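Local coordinates for SusD-like carbohydrate binding protein BF1063 (Bacteroides fragilis NCTC 9343, PDB 3I4G) that probably binds carbohydrate at the outer membrane of the cell, in the manner of SusD-like proteins, at residues 267-272 and 278-283; 322-327 and 333-338; 348-351 and 356-359; 484-489 and 496-501. All coordinates share one frame; numbering follows the deposited sequence.

Contact 1 (267-272 and 278-283)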
loop_
_atom_site.group_PDB
_atom_site.type_symbol
_atom_site.label_atom_id
_atom_site.label_comp_id
_atom_site.label_asym_id
_atom_site.label_seq_id
_atom_site.Cartn_x
_atom_site.Cartn_y
_atom_site.Cartn_z
ATOM N N PRO A 267 2.993 -0.960 -15.489
ATOM C CA PRO A 267 4.032 -0.324 -16.317
ATOM C C PRO A 267 3.501 0.744 -17.281
ATOM O O PRO A 267 4.077 1.831 -17.393
ATOM C CB PRO A 267 4.648 -1.507 -17.054
ATOM C CG PRO A 267 4.359 -2.682 -16.152
ATOM C CD PRO A 267 2.971 -2.419 -15.675
ATOM N N GLN A 268 2.415 0.445 -17.995
ATOM C CA GLN A 268 1.854 1.455 -18.878
ATOM C C GLN A 268 1.548 2.717 -18.111
ATOM O O GLN A 268 1.737 3.851 -18.605
ATOM C CB GLN A 268 0.572 0.905 -19.506
ATOM C CG GLN A 268 -0.188 1.938 -20.359
ATOM C CD GLN A 268 0.542 2.298 -21.617
ATOM O OE1 GLN A 268 0.348 1.643 -22.648
ATOM N NE2 GLN A 268 1.431 3.286 -21.540
ATOM N N HIS A 269 1.007 2.561 -16.919
ATOM C CA HIS A 269 0.609 3.708 -16.151
ATOM C C HIS A 269 1.722 4.462 -15.476
ATOM O O HIS A 269 1.631 5.691 -15.390
ATOM C CB HIS A 269 -0.428 3.340 -15.053
ATOM C CG HIS A 269 -1.773 3.943 -15.309
ATOM N ND1 HIS A 269 -2.951 3.251 -15.125
ATOM C CD2 HIS A 269 -2.113 5.185 -15.719
ATOM C CE1 HIS A 269 -3.962 4.048 -15.449
ATOM N NE2 HIS A 269 -3.482 5.226 -15.812
ATOM N N ALA A 270 2.740 3.757 -15.010
ATOM C CA ALA A 270 3.723 4.369 -14.098
ATOM C C ALA A 270 5.161 4.456 -14.589
ATOM O O ALA A 270 5.982 5.049 -13.901
ATOM C CB ALA A 270 3.698 3.673 -12.741
ATOM N N LEU A 271 5.482 3.837 -15.726
ATOM C CA LEU A 271 6.751 4.113 -16.373
ATOM C C LEU A 271 6.702 5.530 -16.946
ATOM O O LEU A 271 5.629 6.124 -17.133
ATOM C CB LEU A 271 7.049 3.114 -17.503
ATOM C CG LEU A 271 7.295 1.695 -17.027
ATOM C CD1 LEU A 271 7.484 0.717 -18.219
ATOM C CD2 LEU A 271 8.520 1.556 -16.070
ATOM N N SER A 272 7.876 6.090 -17.274
ATOM C CA SER A 272 7.937 7.399 -17.896
ATOM C C SER A 272 7.898 7.248 -19.421
ATOM O O SER A 272 7.995 6.133 -19.967
ATOM C CB SER A 272 9.169 8.178 -17.420
ATOM O OG SER A 272 10.337 7.729 -18.063
ATOM N N TRP A 278 2.948 6.438 -18.913
ATOM C CA TRP A 278 2.180 7.668 -18.763
ATOM C C TRP A 278 2.528 8.490 -17.512
ATOM O O TRP A 278 1.896 9.524 -17.260
ATOM C CB TRP A 278 0.683 7.335 -18.783
ATOM C CG TRP A 278 0.215 6.682 -20.064
ATOM C CD1 TRP A 278 0.754 6.837 -21.314
ATOM C CD2 TRP A 278 -0.928 5.847 -20.215
ATOM N NE1 TRP A 278 0.014 6.120 -22.237
ATOM C CE2 TRP A 278 -1.015 5.495 -21.586
ATOM C CE3 TRP A 278 -1.863 5.323 -19.317
ATOM C CZ2 TRP A 278 -2.040 4.664 -22.082
ATOM C CZ3 TRP A 278 -2.873 4.507 -19.820
ATOM C CH2 TRP A 278 -2.924 4.160 -21.162
ATOM N N SER A 279 3.493 8.043 -16.707
ATOM C CA SER A 279 3.983 8.812 -15.547
ATOM C C SER A 279 2.893 9.182 -14.567
ATOM O O SER A 279 2.882 10.280 -14.028
ATOM C CB SER A 279 4.724 10.090 -15.990
ATOM O OG SER A 279 5.799 9.793 -16.881
ATOM N N LEU A 280 1.969 8.275 -14.280
ATOM C CA LEU A 280 0.866 8.637 -13.354
ATOM C C LEU A 280 1.324 8.759 -11.901
ATOM O O LEU A 280 0.810 9.586 -11.171
ATOM C CB LEU A 280 -0.287 7.640 -13.482
ATOM C CG LEU A 280 -1.539 7.980 -12.659
ATOM C CD1 LEU A 280 -2.056 9.371 -12.968
ATOM C CD2 LEU A 280 -2.658 6.958 -12.853
ATOM N N VAL A 281 2.260 7.897 -11.471
ATOM C CA VAL A 281 2.759 7.826 -10.069
ATOM C C VAL A 281 3.951 8.742 -9.855
ATOM O O VAL A 281 4.976 8.546 -10.467
ATOM C CB VAL A 281 3.140 6.381 -9.695
ATOM C CG1 VAL A 281 3.601 6.337 -8.246
ATOM C CG2 VAL A 281 1.971 5.464 -9.953
ATOM N N ASN A 282 3.812 9.803 -9.035
ATOM C CA ASN A 282 4.852 10.828 -8.866
ATOM C C ASN A 282 5.261 11.062 -7.398
ATOM O O ASN A 282 4.563 11.768 -6.660
ATOM C CB ASN A 282 4.335 12.175 -9.432
ATOM C CG ASN A 282 3.900 12.171 -10.900
ATOM O OD1 ASN A 282 3.248 13.118 -11.319
ATOM N ND2 ASN A 282 4.331 11.188 -11.707
ATOM N N PRO A 283 6.370 10.466 -6.941
ATOM C CA PRO A 283 6.837 10.731 -5.575
ATOM C C PRO A 283 7.065 12.204 -5.326
ATOM O O PRO A 283 7.407 12.944 -6.226
ATOM C CB PRO A 283 8.145 9.932 -5.495
ATOM C CG PRO A 283 7.980 8.828 -6.527
ATOM C CD PRO A 283 7.195 9.482 -7.639
HETATM O O HOH W 1 6.308 6.336 -11.356
#

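Contact 2 (322-327 and 333-338)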
loop_
_atom_site.group_PDB
_atom_site.type_symbol
_atom_site.label_atom_id
_atom_site.label_comp_id
_atom_site.label_asym_id
_atom_site.label_seq_id
_atom_site.Cartn_x
_atom_site.Cartn_y
_atom_site.Cartn_z
ATOM N N THR A 322 13.875 2.951 -4.535
ATOM C CA THR A 322 12.437 3.240 -4.564
ATOM C C THR A 322 12.002 4.295 -5.556
ATOM O O THR A 322 10.914 4.148 -6.161
ATOM C CB THR A 322 11.989 3.617 -3.155
ATOM O OG1 THR A 322 12.332 2.524 -2.266
ATOM C CG2 THR A 322 10.491 3.841 -3.066
ATOM N N ILE A 323 12.819 5.326 -5.747
ATOM C CA ILE A 323 12.462 6.440 -6.625
ATOM C C ILE A 323 13.597 6.790 -7.544
ATOM O O ILE A 323 14.758 6.434 -7.271
ATOM C CB ILE A 323 12.029 7.701 -5.779
ATOM C CG1 ILE A 323 13.196 8.289 -4.974
ATOM C CG2 ILE A 323 10.879 7.334 -4.868
ATOM C CD1 ILE A 323 12.847 9.582 -4.204
ATOM N N TYR A 324 13.294 7.499 -8.633
ATOM C CA TYR A 324 14.350 8.046 -9.513
ATOM C C TYR A 324 13.963 9.485 -9.870
ATOM O O TYR A 324 12.871 9.979 -9.493
ATOM C CB TYR A 324 14.690 7.122 -10.702
ATOM C CG TYR A 324 13.603 6.842 -11.707
ATOM C CD1 TYR A 324 12.720 5.800 -11.499
ATOM C CD2 TYR A 324 13.528 7.532 -12.902
ATOM C CE1 TYR A 324 11.771 5.469 -12.424
ATOM C CE2 TYR A 324 12.558 7.225 -13.837
ATOM C CZ TYR A 324 11.686 6.207 -13.584
ATOM O OH TYR A 324 10.721 5.905 -14.519
ATOM N N TYR A 325 14.883 10.166 -10.548
ATOM C CA TYR A 325 14.881 11.619 -10.704
ATOM C C TYR A 325 15.760 11.974 -11.891
ATOM O O TYR A 325 16.417 11.099 -12.467
ATOM C CB TYR A 325 15.411 12.276 -9.413
ATOM C CG TYR A 325 16.591 11.512 -8.843
ATOM C CD1 TYR A 325 17.850 11.685 -9.364
ATOM C CD2 TYR A 325 16.436 10.598 -7.809
ATOM C CE1 TYR A 325 18.914 10.948 -8.923
ATOM C CE2 TYR A 325 17.545 9.855 -7.340
ATOM C CZ TYR A 325 18.777 10.048 -7.896
ATOM O OH TYR A 325 19.852 9.291 -7.453
ATOM N N ASN A 326 15.787 13.238 -12.262
ATOM C CA ASN A 326 16.575 13.699 -13.390
ATOM C C ASN A 326 18.018 13.279 -13.257
ATOM O O ASN A 326 18.640 13.516 -12.228
ATOM C CB ASN A 326 16.483 15.225 -13.503
ATOM C CG ASN A 326 17.073 15.745 -14.776
ATOM O OD1 ASN A 326 16.862 15.138 -15.831
ATOM N ND2 ASN A 326 17.756 16.895 -14.731
ATOM N N GLY A 327 18.537 12.668 -14.318
ATOM C CA GLY A 327 19.923 12.195 -14.337
ATOM C C GLY A 327 20.168 10.789 -13.891
ATOM O O GLY A 327 21.226 10.237 -14.162
ATOM N N THR A 333 18.739 3.608 -19.449
ATOM C CA THR A 333 18.858 4.912 -20.085
ATOM C C THR A 333 18.523 5.987 -19.068
ATOM O O THR A 333 17.844 5.751 -18.062
ATOM C CB THR A 333 17.960 5.042 -21.351
ATOM O OG1 THR A 333 16.569 4.907 -21.009
ATOM C CG2 THR A 333 18.350 3.961 -22.410
ATOM N N GLU A 334 19.064 7.160 -19.321
ATOM C CA GLU A 334 18.940 8.270 -18.390
ATOM C C GLU A 334 17.550 8.891 -18.412
ATOM O O GLU A 334 17.018 9.231 -19.470
ATOM C CB GLU A 334 19.970 9.349 -18.719
ATOM C CG GLU A 334 20.045 10.496 -17.693
ATOM C CD GLU A 334 21.139 11.476 -17.990
ATOM O OE1 GLU A 334 22.222 11.044 -18.426
ATOM O OE2 GLU A 334 20.954 12.681 -17.730
ATOM N N TYR A 335 16.990 9.099 -17.219
ATOM C CA TYR A 335 15.729 9.820 -17.071
ATOM C C TYR A 335 16.044 11.319 -17.222
ATOM O O TYR A 335 16.888 11.853 -16.514
ATOM C CB TYR A 335 15.099 9.527 -15.723
ATOM C CG TYR A 335 13.757 10.199 -15.524
ATOM C CD1 TYR A 335 12.728 10.101 -16.467
ATOM C CD2 TYR A 335 13.490 10.878 -14.377
ATOM C CE1 TYR A 335 11.501 10.697 -16.260
ATOM C CE2 TYR A 335 12.272 11.467 -14.148
ATOM C CZ TYR A 335 11.275 11.361 -15.075
ATOM O OH TYR A 335 10.049 11.974 -14.822
ATOM N N LYS A 336 15.363 11.988 -18.145
ATOM C CA LYS A 336 15.532 13.418 -18.396
ATOM C C LYS A 336 14.211 14.112 -18.079
ATOM O O LYS A 336 13.196 13.881 -18.752
ATOM C CB LYS A 336 15.981 13.652 -19.836
ATOM C CG LYS A 336 17.325 13.016 -20.106
ATOM C CD LYS A 336 17.777 13.193 -21.522
ATOM C CE LYS A 336 19.094 12.509 -21.715
ATOM N NZ LYS A 336 19.558 12.582 -23.123
HETATM N N MSE A 337 14.250 14.975 -17.061
HETATM C CA MSE A 337 13.080 15.651 -16.559
HETATM C C MSE A 337 13.492 16.959 -15.901
HETATM O O MSE A 337 14.130 16.930 -14.838
HETATM C CB MSE A 337 12.372 14.727 -15.548
HETATM C CG MSE A 337 11.066 15.271 -14.930
HETATM SE SE MSE A 337 9.762 15.899 -16.223
HETATM C CE MSE A 337 9.799 14.472 -17.460
ATOM N N SER A 338 13.091 18.090 -16.469
ATOM C CA SER A 338 13.478 19.385 -15.944
ATOM C C SER A 338 12.594 20.468 -16.496
ATOM O O SER A 338 12.107 20.348 -17.629
ATOM C CB SER A 338 14.900 19.721 -16.403
ATOM O OG SER A 338 15.245 21.089 -16.102
HETATM O O HOH W 2 19.363 14.805 -17.121
#

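Contact 3 (348-351 and 356-359)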
loop_
_atom_site.group_PDB
_atom_site.type_symbol
_atom_site.label_atom_id
_atom_site.label_comp_id
_atom_site.label_asym_id
_atom_site.label_seq_id
_atom_site.Cartn_x
_atom_site.Cartn_y
_atom_site.Cartn_z
ATOM N N LYS A 348 10.017 17.706 -20.245
ATOM C CA LYS A 348 9.817 18.927 -19.471
ATOM C C LYS A 348 8.925 18.697 -18.250
ATOM O O LYS A 348 7.925 17.972 -18.313
ATOM C CB LYS A 348 9.209 19.987 -20.386
ATOM C CG LYS A 348 9.064 21.336 -19.750
ATOM C CD LYS A 348 8.441 22.317 -20.761
ATOM C CE LYS A 348 8.181 23.675 -20.155
ATOM N NZ LYS A 348 7.386 24.569 -21.075
ATOM N N LEU A 349 9.321 19.337 -17.151
ATOM C CA LEU A 349 8.572 19.394 -15.928
ATOM C C LEU A 349 7.660 20.591 -16.001
ATOM O O LEU A 349 8.151 21.716 -16.037
ATOM C CB LEU A 349 9.515 19.494 -14.736
ATOM C CG LEU A 349 8.849 19.554 -13.358
ATOM C CD1 LEU A 349 7.873 18.408 -13.136
ATOM C CD2 LEU A 349 9.896 19.542 -12.261
ATOM N N ASP A 350 6.346 20.330 -16.082
ATOM C CA ASP A 350 5.366 21.407 -16.265
ATOM C C ASP A 350 4.038 20.950 -15.630
ATOM O O ASP A 350 4.010 19.988 -14.854
ATOM C CB ASP A 350 5.268 21.790 -17.741
ATOM C CG ASP A 350 4.753 20.659 -18.630
ATOM O OD1 ASP A 350 3.976 19.820 -18.164
ATOM O OD2 ASP A 350 5.145 20.637 -19.833
ATOM N N TYR A 351 2.956 21.683 -15.931
ATOM C CA TYR A 351 1.641 21.408 -15.369
ATOM C C TYR A 351 0.667 20.785 -16.367
ATOM O O TYR A 351 -0.513 20.673 -16.053
ATOM C CB TYR A 351 1.101 22.732 -14.767
ATOM C CG TYR A 351 2.000 23.277 -13.649
ATOM C CD1 TYR A 351 1.968 22.709 -12.381
ATOM C CD2 TYR A 351 2.863 24.330 -13.867
ATOM C CE1 TYR A 351 2.791 23.160 -11.359
ATOM C CE2 TYR A 351 3.668 24.786 -12.867
ATOM C CZ TYR A 351 3.635 24.185 -11.606
ATOM O OH TYR A 351 4.437 24.659 -10.589
ATOM N N SER A 356 5.992 13.388 -15.447
ATOM C CA SER A 356 5.929 13.613 -14.030
ATOM C C SER A 356 5.580 15.033 -13.667
ATOM O O SER A 356 6.074 15.984 -14.257
ATOM C CB SER A 356 7.309 13.297 -13.408
ATOM O OG SER A 356 7.314 13.570 -12.006
ATOM N N ARG A 357 4.730 15.195 -12.675
ATOM C CA ARG A 357 4.388 16.517 -12.156
ATOM C C ARG A 357 5.322 16.952 -11.051
ATOM O O ARG A 357 5.315 18.116 -10.643
ATOM C CB ARG A 357 2.957 16.543 -11.628
ATOM C CG ARG A 357 1.945 16.568 -12.709
ATOM C CD ARG A 357 1.793 17.980 -13.374
ATOM N NE ARG A 357 0.918 17.796 -14.513
ATOM C CZ ARG A 357 1.321 17.375 -15.709
ATOM N NH1 ARG A 357 2.603 17.378 -16.050
ATOM N NH2 ARG A 357 0.418 16.985 -16.574
ATOM N N THR A 358 6.154 16.043 -10.539
ATOM C CA THR A 358 7.059 16.369 -9.437
ATOM C C THR A 358 8.538 16.399 -9.805
ATOM O O THR A 358 9.320 17.040 -9.112
ATOM C CB THR A 358 6.916 15.365 -8.296
ATOM O OG1 THR A 358 7.300 14.079 -8.789
ATOM C CG2 THR A 358 5.474 15.267 -7.738
ATOM N N GLY A 359 8.952 15.677 -10.836
ATOM C CA GLY A 359 10.378 15.513 -11.109
ATOM C C GLY A 359 10.895 14.183 -10.593
ATOM O O GLY A 359 12.049 13.826 -10.867
HETATM O O HOH W 3 5.713 17.484 -16.565
HETATM O O HOH W 4 4.007 20.048 -11.977
#

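Contact 4 (484-489 and 496-501)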
loop_
_atom_site.group_PDB
_atom_site.type_symbol
_atom_site.label_atom_id
_atom_site.label_comp_id
_atom_site.label_asym_id
_atom_site.label_seq_id
_atom_site.Cartn_x
_atom_site.Cartn_y
_atom_site.Cartn_z
ATOM N N ALA A 484 12.664 29.798 -12.154
ATOM C CA ALA A 484 12.161 30.993 -11.478
ATOM C C ALA A 484 10.889 31.587 -12.068
ATOM O O ALA A 484 10.067 32.164 -11.322
ATOM C CB ALA A 484 13.261 32.082 -11.449
ATOM N N THR A 485 10.732 31.479 -13.374
ATOM C CA THR A 485 9.560 32.068 -14.036
ATOM C C THR A 485 8.452 31.084 -14.380
ATOM O O THR A 485 7.406 31.503 -14.885
ATOM C CB THR A 485 9.986 32.804 -15.328
ATOM O OG1 THR A 485 10.704 31.916 -16.184
ATOM C CG2 THR A 485 10.845 34.031 -14.972
ATOM N N THR A 486 8.647 29.793 -14.110
ATOM C CA THR A 486 7.637 28.807 -14.473
ATOM C C THR A 486 7.082 28.039 -13.278
ATOM O O THR A 486 5.966 27.570 -13.371
ATOM C CB THR A 486 8.145 27.851 -15.579
ATOM O OG1 THR A 486 9.288 27.105 -15.135
ATOM C CG2 THR A 486 8.523 28.643 -16.835
ATOM N N THR A 487 7.821 27.882 -12.176
ATOM C CA THR A 487 7.191 27.271 -11.003
ATOM C C THR A 487 6.026 28.182 -10.562
ATOM O O THR A 487 6.157 29.396 -10.576
ATOM C CB THR A 487 8.202 27.034 -9.869
ATOM O OG1 THR A 487 7.550 26.355 -8.794
ATOM C CG2 THR A 487 8.811 28.342 -9.359
ATOM N N LYS A 488 4.894 27.609 -10.159
ATOM C CA LYS A 488 3.804 28.456 -9.697
ATOM C C LYS A 488 4.159 29.235 -8.436
ATOM O O LYS A 488 3.586 30.292 -8.187
ATOM C CB LYS A 488 2.560 27.629 -9.420
ATOM C CG LYS A 488 1.819 27.167 -10.651
ATOM C CD LYS A 488 0.640 26.259 -10.220
ATOM C CE LYS A 488 -0.050 25.699 -11.445
ATOM N NZ LYS A 488 -1.151 24.761 -11.066
ATOM N N GLU A 489 5.062 28.695 -7.621
ATOM C CA GLU A 489 5.559 29.344 -6.416
ATOM C C GLU A 489 7.023 28.979 -6.263
ATOM O O GLU A 489 7.378 27.816 -6.427
ATOM C CB GLU A 489 4.790 28.888 -5.172
ATOM C CG GLU A 489 5.188 29.637 -3.902
ATOM C CD GLU A 489 4.381 29.234 -2.660
ATOM O OE1 GLU A 489 3.245 28.797 -2.815
ATOM O OE2 GLU A 489 4.923 29.391 -1.546
ATOM N N TYR A 496 14.946 25.431 -4.243
ATOM C CA TYR A 496 14.604 25.365 -5.667
ATOM C C TYR A 496 13.744 24.151 -6.035
ATOM O O TYR A 496 13.778 23.638 -7.164
ATOM C CB TYR A 496 15.875 25.402 -6.559
ATOM C CG TYR A 496 16.770 26.588 -6.301
ATOM C CD1 TYR A 496 17.764 26.526 -5.321
ATOM C CD2 TYR A 496 16.629 27.747 -7.012
ATOM C CE1 TYR A 496 18.546 27.614 -5.038
ATOM C CE2 TYR A 496 17.456 28.852 -6.753
ATOM C CZ TYR A 496 18.409 28.750 -5.800
ATOM O OH TYR A 496 19.228 29.863 -5.531
ATOM N N ARG A 497 12.919 23.701 -5.085
ATOM C CA ARG A 497 12.021 22.580 -5.345
ATOM C C ARG A 497 10.849 23.048 -6.208
ATOM O O ARG A 497 10.335 24.144 -6.063
ATOM C CB ARG A 497 11.511 21.973 -4.040
ATOM C CG ARG A 497 12.615 21.385 -3.180
ATOM C CD ARG A 497 12.107 20.922 -1.836
ATOM N NE ARG A 497 11.505 22.056 -1.146
ATOM C CZ ARG A 497 10.555 21.972 -0.228
ATOM N NH1 ARG A 497 10.157 20.798 0.226
ATOM N NH2 ARG A 497 9.985 23.068 0.231
ATOM N N TRP A 498 10.414 22.201 -7.123
ATOM C CA TRP A 498 9.297 22.516 -8.006
ATOM C C TRP A 498 7.970 22.585 -7.211
ATOM O O TRP A 498 7.701 21.696 -6.423
ATOM C CB TRP A 498 9.192 21.464 -9.130
ATOM C CG TRP A 498 8.184 21.758 -10.152
ATOM C CD1 TRP A 498 6.986 21.132 -10.344
ATOM C CD2 TRP A 498 8.269 22.772 -11.155
ATOM N NE1 TRP A 498 6.334 21.700 -11.397
ATOM C CE2 TRP A 498 7.092 22.712 -11.917
ATOM C CE3 TRP A 498 9.224 23.739 -11.474
ATOM C CZ2 TRP A 498 6.863 23.555 -13.020
ATOM C CZ3 TRP A 498 8.981 24.587 -12.543
ATOM C CH2 TRP A 498 7.821 24.476 -13.307
ATOM N N TYR A 499 7.129 23.601 -7.467
ATOM C CA TYR A 499 5.825 23.665 -6.826
ATOM C C TYR A 499 4.893 22.669 -7.535
ATOM O O TYR A 499 4.658 22.777 -8.743
ATOM C CB TYR A 499 5.198 25.057 -6.882
ATOM C CG TYR A 499 3.823 25.039 -6.246
ATOM C CD1 TYR A 499 3.679 25.138 -4.849
ATOM C CD2 TYR A 499 2.673 24.865 -7.014
ATOM C CE1 TYR A 499 2.446 25.081 -4.268
ATOM C CE2 TYR A 499 1.418 24.806 -6.413
ATOM C CZ TYR A 499 1.325 24.923 -5.049
ATOM O OH TYR A 499 0.085 24.882 -4.428
ATOM N N VAL A 500 4.346 21.727 -6.761
ATOM C CA VAL A 500 3.473 20.711 -7.322
ATOM C C VAL A 500 1.988 21.008 -7.111
ATOM O O VAL A 500 1.209 20.956 -8.067
ATOM C CB VAL A 500 3.826 19.343 -6.733
ATOM C CG1 VAL A 500 2.946 18.249 -7.287
ATOM C CG2 VAL A 500 5.265 19.005 -7.099
ATOM N N GLY A 501 1.593 21.295 -5.876
ATOM C CA GLY A 501 0.182 21.508 -5.587
ATOM C C GLY A 501 0.008 21.624 -4.088
ATOM O O GLY A 501 0.970 21.914 -3.367
HETATM O O HOH W 5 -0.609 22.963 -8.953
#

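Contact 1 (267-272 and 278-283)
The indole of W278 carries the side chain of Q268 over one face and meets the H269 ring at its edge. Q268 CG sits 3.5 Å from the centroid of the W278 six-membered ring, almost on the ring normal, a CH-pi contact. The amide follows, stacked on the indole with the planes 13° apart. This is the end of helix 266-270 and the turn that returns to strand 281-283, in the SusD family region of the chain. The imidazole of H269 is held between two groups. W278 points its edge at one face, a T-shaped pair with planes at 83°. L280 CD2 lies over the opposite face, 3.7 Å from the H269 ring centroid. Both imidazole nitrogens are bonded: ND1 with Y50 OH, and NE2 with a bound buffer molecule, probably from the crystallisation liquor. Q268 OE1 bonds to Q376 NE2, and NE2 makes a weak bond to G276 O, so both ends of the amide have partners. Three backbone bonds join the segments at the helix end. W278 N gives to Q268 O, and S279 N gives to L271 O. The straightest runs from L280 N to H269 O, 2.8 Å and in the carbonyl plane. Further along, A270 CB packs on V281 CG2 at 3.7 Å. One water gives both its protons, to A270 O at 2.9 Å and to V281 O at 2.7 Å.

Contact 2 (322-327 and 333-338)
Y324 turns the edge of its ring onto the face of Y335, and its CE2 atom comes within 3.6 Å of Y335 CG. The two planes stand at 81°, a T-shaped pair with centroids 5.0 Å apart. Y324 CG lies between its own backbone N and carbonyl carbon (chi1 63°), which turns the ring toward the other segment. The contact is off centre, near the CB end of the Y335 ring. At the edge of that ring lies the backbone of Y325, with its O atom 3.5 Å from Y335 CD2. F330 stacks on the Y324 ring, and M361 of strand 360-362 touches both tyrosines.

Residues 322-327 lead into a beta hairpin, strands 329-330 and 333-334 paired antiparallel, and residues 333-338 hold its second strand and the exit from it. Residues 335-337 come back past N326 and G327. Two bonds fasten this return. In the first, G327 N gives to Y335 O at 2.9 Å. G327 has positive phi, where a side chain would press on the carbonyl oxygen of N326.

The second uses the side-chain oxygen of N326. CG is anti to the backbone N (chi1 -170°), and OD1 takes a bond from the backbone N of the selenomethionine M337 at 2.9 Å. This donor stands well above the amide carbonyl plane. A water gives a second bond to N326 OD1 and also bonds E334 OE2 at 2.7 Å. N326 ND2 bonds to Y341 OH, so both ends of the amide are held.

Contact 3 (348-351 and 356-359)
R357 reaches back across the contact from a CB that points away from residues 348-351. CG lies beside the backbone N, and a bend at the next bond (chi2 -77°) returns the chain. CD then meets the carbonyl oxygen of D350, 3.3 Å from CD to O. NE lies 3.5 Å from the carbonyl carbon of Y351. The guanidinium is laid with one face on this peptide, the Y351 C atom over its centre. At the tip, NH1 makes a weak bond to D350 O at 3.2 Å. D350 OD1 is 3.5 Å from the same NH1, but well out of the guanidinium plane, so this salt bridge acts by charge alone. NH2 bonds to S353 O, and D350 OD2 bonds to S353 OG.

The segments form the two sides of a loop between strands 333-334 and 360-362. S356 OG takes bonds from the N atoms of T358 and G359, an ST turn and an ST motif, and also bonds to F360 O. L349 CD1 packs against the backbone of this turn, 3.2 Å from S356 O.

Two waters join the sides. One takes a bond from D350 N and lies within bonding reach of both K348 O and S356 O. The other gives to D350 O and to R357 O, 2.7 Å from the latter. Y351 OH bonds to Y499 O of strand 497-502.

Contact 4 (484-489 and 496-501)
With OG1 of T487 anti to the backbone N (chi1 -176°), the hydroxyl reaches the backbone of strand 497-502. Y499 CG is also anti to its backbone N (chi1 178°), which sets the phenol ring beside K488 and E489. OG1 of T487 has two bonds. It accepts from Y499 N at 3.1 Å, the sole direct hydrogen bond between the segments. It gives its proton to E489 O at 2.8 Å, from well above the carbonyl plane. The hydroxyl thus ties the loop to itself and to the strand.

The W498 side chain starts out away from residues 484-489, but its six-membered ring reaches T486 and T487. T487 CA stands over its face, a CH-pi contact 3.9 Å from the centroid. T486 OG1 lies at the ring edge, 3.5 Å from W498 CH2. That hydroxyl bonds to Q482 O. The Y351 ring meets W498 as well, with the planes about 25° apart.

The Y499 ring is approached obliquely by two aliphatic chains. K488 CB is 3.7 Å from CD2 of Y499, and E489 CB is 3.9 Å from CD1. The carboxylate of E489 bridges to K471. The extended K488 chain ends at a water, 2.8 Å from NZ, that also gives a bond to V500 O. W473 meets the Y499 ring edge-to-face.

Strand 497-502 pairs antiparallel with strand 471-476. V500 and G501 both face I472 across this pair, a classic beta bulge, and the segment 484-489, a helix end and the loop after it, packs on the two-stranded ribbon beside it.

All four contacts lie in the SusD family region, on the same side of the chain's centre. Contacts 1 and 3 are buried, while contacts 2 and 4 are partly buried and have exposed residues. Contact 1 lies nearest the centre of the chain, about 16 Å away, and contact 4 farthest, about 29 Å. Contacts 1 and 2 both pack on strand 360-362. Contact 3, in the loop between strands 333-334 and 360-362, touches all the others and joins contact 2 to strand 497-502 of contact 4. Contacts 1 and 2 combine ring pairs with backbone bonds. Contact 3 relies on a guanidinium and waters. Contact 4 has one threonine hydroxyl bond and aliphatic groups packed on W498 and Y499.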